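Long-range contact in sulfonate ABC transporter, periplasmic sulfonate-binding protein SsuA (Methylobacillus flagellatus, PDB 3UIF), which probably binds sulfonates or related compounds in the periplasm as the solute-binding component of an ABC transporter: residues A[26-39]-A[220-232]. Numbering follows the deposited sequence.
Sequences SASLVVNGAFPEEL and AIVTAYLKSVHWV
Phe35 is the knob of this contact, its ring entering a hole on helix 215-233 made by Ile221, Ala224, Tyr225 and Ser228. CG lies anti to the backbone N (chi1 -179°), which sends the ring edge-on at the helix backbone, with Phe35 CE1 3.5 Å from Ile221 O. Phe35 CD1 is 3.8 Å from Ala224 CB. Val30 CG2 lies over one face and Leu39 CD1 over the opposite one, both toward the rim. With alanine at Phe35, the hole would probably be left unfilled, and those two methyls would lose the ring between them.

Further apolar packing extends to both ends. Leu39 splits its methyls between neighbours: Leu39 CD1 is 3.7 Å from Ile221 CG1, while CD2 packs on Ala220. Leu29 puts CD2 3.8 Å from Val232 CG1 and CD1 at the edge of the Trp231 ring. Strand 71-75 adds Ile73 against Val30 and Phe71 against Ile221, consistent with helices packed on the mixed sheet of a type II periplasmic binding protein.

Among polar groups, Ser26 OG and Tyr225 OH form a hydrogen bond of doubtful length; Trp95 touches both residues, and a glycerol, probably from the crystallisation liquor, lies near Ser26. At the partly exposed margin, Glu38 OE2 stays 4.1 Å from Lys227 NZ, beyond a salt bridge.

Segments 35-39 and 220-232, at 143°, are thus joined chiefly by hydrocarbon; Leu29 and Val30 bring in helix 26-32, the hydroxyl pair adding to them.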
ATOM      1  N   SER A  26       5.133  -1.919  -6.230  1.00 41.14           N
ATOM      2  CA  SER A  26       6.432  -2.451  -5.817  1.00 41.13           C
ATOM      3  C   SER A  26       6.810  -3.706  -6.597  1.00 41.64           C
ATOM      4  O   SER A  26       7.951  -3.851  -7.057  1.00 41.19           O
ATOM      5  CB  SER A  26       6.401  -2.762  -4.332  1.00 38.64           C
ATOM      6  OG  SER A  26       7.712  -2.787  -3.822  1.00 36.80           O
ATOM      7  N   ALA A  27       5.836  -4.605  -6.738  1.00 41.49           N
ATOM      8  CA  ALA A  27       6.039  -5.895  -7.376  1.00 41.60           C
ATOM      9  C   ALA A  27       6.455  -5.770  -8.843  1.00 42.90           C
ATOM     10  O   ALA A  27       7.366  -6.473  -9.285  1.00 43.16           O
ATOM     11  CB  ALA A  27       4.801  -6.762  -7.233  1.00 42.73           C
ATOM     12  N   SER A  28       5.817  -4.871  -9.595  1.00 43.57           N
ATOM     13  CA  SER A  28       6.112  -4.764 -11.029  1.00 44.60           C
ATOM     14  C   SER A  28       7.619  -4.552 -11.263  1.00 44.36           C
ATOM     15  O   SER A  28       8.244  -5.211 -12.112  1.00 45.15           O
ATOM     16  CB  SER A  28       5.288  -3.646 -11.670  1.00 44.71           C
ATOM     17  OG  SER A  28       5.300  -2.506 -10.819  1.00 45.08           O
ATOM     18  N   LEU A  29       8.181  -3.656 -10.458  1.00 43.91           N
ATOM     19  CA  LEU A  29       9.599  -3.312 -10.452  1.00 43.57           C
ATOM     20  C   LEU A  29      10.471  -4.514 -10.108  1.00 43.94           C
ATOM     21  O   LEU A  29      11.566  -4.704 -10.649  1.00 44.78           O
ATOM     22  CB  LEU A  29       9.798  -2.196  -9.423  1.00 42.84           C
ATOM     23  CG  LEU A  29      11.157  -1.929  -8.794  1.00 42.61           C
ATOM     24  CD1 LEU A  29      12.080  -1.242  -9.792  1.00 43.89           C
ATOM     25  CD2 LEU A  29      10.956  -1.077  -7.550  1.00 38.69           C
ATOM     26  N   VAL A  30       9.966  -5.340  -9.209  1.00 43.48           N
ATOM     27  CA  VAL A  30      10.747  -6.452  -8.698  1.00 43.51           C
ATOM     28  C   VAL A  30      10.620  -7.698  -9.606  1.00 44.27           C
ATOM     29  O   VAL A  30      11.593  -8.440  -9.812  1.00 44.79           O
ATOM     30  CB  VAL A  30      10.401  -6.679  -7.207  1.00 42.29           C
ATOM     31  CG1 VAL A  30       9.079  -7.390  -7.036  1.00 42.26           C
ATOM     32  CG2 VAL A  30      11.490  -7.444  -6.522  1.00 41.87           C
ATOM     33  N   VAL A  31       9.426  -7.887 -10.174  1.00 44.94           N
ATOM     34  CA  VAL A  31       9.150  -8.932 -11.171  1.00 45.51           C
ATOM     35  C   VAL A  31       9.859  -8.630 -12.488  1.00 47.06           C
ATOM     36  O   VAL A  31      10.376  -9.543 -13.143  1.00 48.64           O
ATOM     37  CB  VAL A  31       7.626  -9.052 -11.431  1.00 46.24           C
ATOM     38  CG1 VAL A  31       7.325  -9.875 -12.676  1.00 47.45           C
ATOM     39  CG2 VAL A  31       6.923  -9.640 -10.213  1.00 44.75           C
ATOM     40  N   ASN A  32       9.876  -7.346 -12.864  1.00 47.35           N
ATOM     41  CA  ASN A  32      10.457  -6.898 -14.142  1.00 48.72           C
ATOM     42  C   ASN A  32      11.886  -6.357 -14.091  1.00 49.95           C
ATOM     43  O   ASN A  32      12.452  -6.029 -15.135  1.00 50.35           O
ATOM     44  CB  ASN A  32       9.559  -5.862 -14.823  1.00 48.40           C
ATOM     45  CG  ASN A  32       8.219  -6.433 -15.203  1.00 49.51           C
ATOM     46  OD1 ASN A  32       8.154  -7.449 -15.906  1.00 50.58           O
ATOM     47  ND2 ASN A  32       7.141  -5.811 -14.716  1.00 47.34           N
ATOM     48  N   GLY A  33      12.461  -6.262 -12.892  1.00 48.02           N
ATOM     49  CA  GLY A  33      13.826  -5.761 -12.723  1.00 48.22           C
ATOM     50  C   GLY A  33      14.877  -6.849 -12.670  1.00 48.50           C
ATOM     51  O   GLY A  33      14.674  -7.946 -13.194  1.00 50.15           O
ATOM     52  N   ALA A  34      15.999  -6.534 -12.025  1.00 48.42           N
ATOM     53  CA  ALA A  34      17.157  -7.418 -11.920  1.00 50.09           C
ATOM     54  C   ALA A  34      17.055  -8.401 -10.747  1.00 48.95           C
ATOM     55  O   ALA A  34      17.936  -9.267 -10.568  1.00 49.78           O
ATOM     56  CB  ALA A  34      18.418  -6.576 -11.790  1.00 50.52           C
ATOM     57  N   PHE A  35      15.977  -8.256  -9.965  1.00 47.01           N
ATOM     58  CA  PHE A  35      15.700  -9.069  -8.777  1.00 46.28           C
ATOM     59  C   PHE A  35      15.730 -10.591  -8.996  1.00 47.38           C
ATOM     60  O   PHE A  35      16.430 -11.281  -8.252  1.00 47.70           O
ATOM     61  CB  PHE A  35      14.365  -8.607  -8.180  1.00 44.74           C
ATOM     62  CG  PHE A  35      13.928  -9.328  -6.918  1.00 43.94           C
ATOM     63  CD1 PHE A  35      14.215  -8.798  -5.668  1.00 42.96           C
ATOM     64  CD2 PHE A  35      13.136 -10.482  -6.986  1.00 44.22           C
ATOM     65  CE1 PHE A  35      13.760  -9.424  -4.509  1.00 42.38           C
ATOM     66  CE2 PHE A  35      12.682 -11.111  -5.832  1.00 43.43           C
ATOM     67  CZ  PHE A  35      12.991 -10.581  -4.588  1.00 42.69           C
ATOM     68  N   PRO A  36      14.957 -11.129  -9.984  1.00 48.03           N
ATOM     69  CA  PRO A  36      14.997 -12.594 -10.161  1.00 49.16           C
ATOM     70  C   PRO A  36      16.404 -13.084 -10.431  1.00 50.88           C
ATOM     71  O   PRO A  36      16.883 -13.985  -9.736  1.00 51.48           O
ATOM     72  CB  PRO A  36      14.114 -12.835 -11.386  1.00 49.95           C
ATOM     73  CG  PRO A  36      13.161 -11.690 -11.390  1.00 48.18           C
ATOM     74  CD  PRO A  36      13.951 -10.511 -10.877  1.00 47.79           C
ATOM     75  N   GLU A  37      17.070 -12.447 -11.399  1.00 51.69           N
ATOM     76  CA  GLU A  37      18.418 -12.825 -11.809  1.00 53.83           C
ATOM     77  C   GLU A  37      19.454 -12.767 -10.685  1.00 53.59           C
ATOM     78  O   GLU A  37      20.264 -13.681 -10.552  1.00 54.89           O
ATOM     79  CB  GLU A  37      18.859 -12.013 -13.023  1.00 55.03           C
ATOM     80  CG  GLU A  37      20.306 -12.243 -13.458  1.00 57.30           C
ATOM     81  CD  GLU A  37      20.669 -13.717 -13.730  1.00 58.88           C
ATOM     82  OE1 GLU A  37      19.770 -14.563 -13.974  1.00 58.76           O
ATOM     83  OE2 GLU A  37      21.884 -14.035 -13.703  1.00 61.62           O
ATOM     84  N   GLU A  38      19.416 -11.717  -9.873  1.00 51.88           N
ATOM     85  CA  GLU A  38      20.346 -11.566  -8.747  1.00 51.95           C
ATOM     86  C   GLU A  38      20.169 -12.631  -7.670  1.00 51.66           C
ATOM     87  O   GLU A  38      21.150 -13.070  -7.032  1.00 52.47           O
ATOM     88  CB  GLU A  38      20.208 -10.182  -8.120  1.00 51.38           C
ATOM     89  CG  GLU A  38      20.829  -9.062  -8.955  1.00 51.20           C
ATOM     90  CD  GLU A  38      20.737  -7.713  -8.270  1.00 53.98           C
ATOM     91  OE1 GLU A  38      19.857  -7.552  -7.379  1.00 50.19           O
ATOM     92  OE2 GLU A  38      21.546  -6.816  -8.611  1.00 57.41           O
ATOM     93  N   LEU A  39      18.923 -13.057  -7.468  1.00 50.72           N
ATOM     94  CA  LEU A  39      18.645 -14.154  -6.549  1.00 50.68           C
ATOM     95  C   LEU A  39      19.093 -15.488  -7.097  1.00 52.27           C
ATOM     96  O   LEU A  39      19.511 -16.365  -6.336  1.00 52.75           O
ATOM     97  CB  LEU A  39      17.175 -14.178  -6.157  1.00 49.25           C
ATOM     98  CG  LEU A  39      16.927 -13.061  -5.130  1.00 46.72           C
ATOM     99  CD1 LEU A  39      15.441 -12.874  -4.867  1.00 45.06           C
ATOM    100  CD2 LEU A  39      17.687 -13.335  -3.838  1.00 45.10           C
ATOM    101  N   ALA A 220      18.733 -12.617   1.625  1.00 44.57           N
ATOM    102  CA  ALA A 220      19.105 -12.480   0.240  1.00 44.44           C
ATOM    103  C   ALA A 220      17.967 -11.786  -0.506  1.00 43.41           C
ATOM    104  O   ALA A 220      18.193 -10.866  -1.301  1.00 43.06           O
ATOM    105  CB  ALA A 220      19.434 -13.833  -0.357  1.00 46.23           C
ATOM    106  N   ILE A 221      16.737 -12.190  -0.193  1.00 43.18           N
ATOM    107  CA  ILE A 221      15.536 -11.557  -0.750  1.00 41.69           C
ATOM    108  C   ILE A 221      15.410 -10.073  -0.408  1.00 40.87           C
ATOM    109  O   ILE A 221      15.221  -9.240  -1.295  1.00 40.43           O
ATOM    110  CB  ILE A 221      14.277 -12.356  -0.386  1.00 41.62           C
ATOM    111  CG1 ILE A 221      14.057 -13.414  -1.447  1.00 43.10           C
ATOM    112  CG2 ILE A 221      13.029 -11.482  -0.326  1.00 40.63           C
ATOM    113  CD1 ILE A 221      13.582 -14.714  -0.874  1.00 43.45           C
ATOM    114  N   VAL A 222      15.527  -9.752   0.874  1.00 40.88           N
ATOM    115  CA  VAL A 222      15.481  -8.359   1.326  1.00 40.07           C
ATOM    116  C   VAL A 222      16.607  -7.494   0.734  1.00 40.46           C
ATOM    117  O   VAL A 222      16.349  -6.401   0.210  1.00 39.99           O
ATOM    118  CB  VAL A 222      15.460  -8.247   2.861  1.00 40.21           C
ATOM    119  CG1 VAL A 222      15.328  -6.790   3.263  1.00 39.73           C
ATOM    120  CG2 VAL A 222      14.310  -9.072   3.442  1.00 40.12           C
ATOM    121  N   THR A 223      17.845  -7.974   0.801  1.00 41.54           N
ATOM    122  CA  THR A 223      18.945  -7.253   0.180  1.00 42.02           C
ATOM    123  C   THR A 223      18.655  -7.028  -1.310  1.00 41.93           C
ATOM    124  O   THR A 223      18.772  -5.903  -1.799  1.00 41.81           O
ATOM    125  CB  THR A 223      20.279  -7.977   0.366  1.00 43.45           C
ATOM    126  OG1 THR A 223      20.644  -7.948   1.751  1.00 44.22           O
ATOM    127  CG2 THR A 223      21.352  -7.318  -0.444  1.00 44.18           C
ATOM    128  N   ALA A 224      18.249  -8.083  -2.017  1.00 42.13           N
ATOM    129  CA  ALA A 224      17.957  -7.979  -3.451  1.00 42.14           C
ATOM    130  C   ALA A 224      16.815  -7.000  -3.730  1.00 41.16           C
ATOM    131  O   ALA A 224      16.909  -6.184  -4.637  1.00 41.65           O
ATOM    132  CB  ALA A 224      17.666  -9.345  -4.054  1.00 42.71           C
ATOM    133  N   TYR A 225      15.757  -7.082  -2.935  1.00 40.25           N
ATOM    134  CA  TYR A 225      14.649  -6.155  -3.004  1.00 40.19           C
ATOM    135  C   TYR A 225      15.071  -4.695  -2.899  1.00 39.28           C
ATOM    136  O   TYR A 225      14.736  -3.882  -3.759  1.00 39.02           O
ATOM    137  CB  TYR A 225      13.661  -6.449  -1.887  1.00 38.75           C
ATOM    138  CG  TYR A 225      12.452  -5.537  -1.899  1.00 37.92           C
ATOM    139  CD1 TYR A 225      11.420  -5.740  -2.806  1.00 37.72           C
ATOM    140  CD2 TYR A 225      12.336  -4.490  -0.981  1.00 37.55           C
ATOM    141  CE1 TYR A 225      10.306  -4.924  -2.811  1.00 37.31           C
ATOM    142  CE2 TYR A 225      11.233  -3.661  -0.969  1.00 36.84           C
ATOM    143  CZ  TYR A 225      10.217  -3.877  -1.890  1.00 36.72           C
ATOM    144  OH  TYR A 225       9.099  -3.060  -1.893  1.00 36.37           O
ATOM    145  N   LEU A 226      15.777  -4.361  -1.828  1.00 39.37           N
ATOM    146  CA  LEU A 226      16.250  -2.995  -1.626  1.00 39.39           C
ATOM    147  C   LEU A 226      17.153  -2.478  -2.758  1.00 40.26           C
ATOM    148  O   LEU A 226      17.132  -1.285  -3.080  1.00 39.97           O
ATOM    149  CB  LEU A 226      16.925  -2.849  -0.259  1.00 39.16           C
ATOM    150  CG  LEU A 226      15.968  -3.048   0.915  1.00 39.26           C
ATOM    151  CD1 LEU A 226      16.704  -2.950   2.242  1.00 39.89           C
ATOM    152  CD2 LEU A 226      14.810  -2.055   0.871  1.00 37.87           C
ATOM    153  N   LYS A 227      17.931  -3.372  -3.367  1.00 41.21           N
ATOM    154  CA  LYS A 227      18.729  -2.979  -4.531  1.00 41.92           C
ATOM    155  C   LYS A 227      17.844  -2.393  -5.618  1.00 41.75           C
ATOM    156  O   LYS A 227      18.141  -1.317  -6.140  1.00 42.22           O
ATOM    157  CB  LYS A 227      19.541  -4.138  -5.070  1.00 43.41           C
ATOM    158  CG  LYS A 227      20.896  -4.267  -4.414  1.00 44.54           C
ATOM    159  CD  LYS A 227      21.485  -5.645  -4.648  1.00 46.23           C
ATOM    160  CE  LYS A 227      22.905  -5.509  -5.160  1.00 49.45           C
ATOM    161  NZ  LYS A 227      23.618  -6.816  -5.098  1.00 52.55           N
ATOM    162  N   SER A 228      16.741  -3.080  -5.922  1.00 41.21           N
ATOM    163  CA  SER A 228      15.774  -2.584  -6.894  1.00 40.72           C
ATOM    164  C   SER A 228      15.159  -1.253  -6.441  1.00 40.03           C
ATOM    165  O   SER A 228      15.050  -0.307  -7.228  1.00 40.38           O
ATOM    166  CB  SER A 228      14.667  -3.611  -7.128  1.00 40.40           C
ATOM    167  OG  SER A 228      15.172  -4.810  -7.671  1.00 41.37           O
ATOM    168  N   VAL A 229      14.766  -1.196  -5.172  1.00 39.18           N
ATOM    169  CA  VAL A 229      14.136  -0.023  -4.594  1.00 38.40           C
ATOM    170  C   VAL A 229      15.064   1.199  -4.609  1.00 39.22           C
ATOM    171  O   VAL A 229      14.643   2.291  -4.943  1.00 39.29           O
ATOM    172  CB  VAL A 229      13.598  -0.329  -3.184  1.00 37.64           C
ATOM    173  CG1 VAL A 229      13.081   0.927  -2.503  1.00 37.25           C
ATOM    174  CG2 VAL A 229      12.484  -1.357  -3.269  1.00 37.54           C
ATOM    175  N   HIS A 230      16.335   1.003  -4.287  1.00 40.05           N
ATOM    176  CA  HIS A 230      17.324   2.076  -4.382  1.00 41.04           C
ATOM    177  C   HIS A 230      17.393   2.631  -5.782  1.00 41.99           C
ATOM    178  O   HIS A 230      17.586   3.848  -5.984  1.00 42.65           O
ATOM    179  CB  HIS A 230      18.701   1.573  -3.933  1.00 41.83           C
ATOM    180  CG  HIS A 230      19.820   2.580  -4.120  1.00 43.58           C
ATOM    181  ND1 HIS A 230      20.899   2.331  -4.893  1.00 44.52           N
ATOM    182  CD2 HIS A 230      19.994   3.865  -3.611  1.00 43.79           C
ATOM    183  CE1 HIS A 230      21.726   3.385  -4.866  1.00 45.74           C
ATOM    184  NE2 HIS A 230      21.171   4.329  -4.089  1.00 45.34           N
ATOM    185  N   TRP A 231      17.233   1.754  -6.771  1.00 42.05           N
ATOM    186  CA  TRP A 231      17.346   2.178  -8.151  1.00 43.17           C
ATOM    187  C   TRP A 231      16.171   3.047  -8.564  1.00 42.70           C
ATOM    188  O   TRP A 231      16.352   4.082  -9.216  1.00 43.69           O
ATOM    189  CB  TRP A 231      17.539   0.978  -9.081  1.00 43.81           C
ATOM    190  CG  TRP A 231      17.477   1.387 -10.528  1.00 45.09           C
ATOM    191  CD1 TRP A 231      18.516   1.857 -11.328  1.00 46.85           C
ATOM    192  CD2 TRP A 231      16.289   1.432 -11.379  1.00 44.77           C
ATOM    193  NE1 TRP A 231      18.063   2.167 -12.583  1.00 47.75           N
ATOM    194  CE2 TRP A 231      16.735   1.943 -12.679  1.00 46.58           C
ATOM    195  CE3 TRP A 231      14.955   1.121 -11.201  1.00 43.52           C
ATOM    196  CZ2 TRP A 231      15.863   2.110 -13.742  1.00 47.03           C
ATOM    197  CZ3 TRP A 231      14.079   1.298 -12.277  1.00 43.97           C
ATOM    198  CH2 TRP A 231      14.525   1.776 -13.518  1.00 45.66           C
ATOM    199  N   VAL A 232      14.966   2.648  -8.181  1.00 41.30           N
ATOM    200  CA  VAL A 232      13.772   3.389  -8.561  1.00 40.93           C
ATOM    201  C   VAL A 232      13.613   4.686  -7.757  1.00 40.74           C
ATOM    202  O   VAL A 232      12.962   5.622  -8.222  1.00 40.85           O
ATOM    203  CB  VAL A 232      12.492   2.531  -8.404  1.00 39.91           C
ATOM    204  CG1 VAL A 232      12.045   2.477  -6.944  1.00 38.73           C
ATOM    205  CG2 VAL A 232      11.370   3.058  -9.282  1.00 40.12           C
TER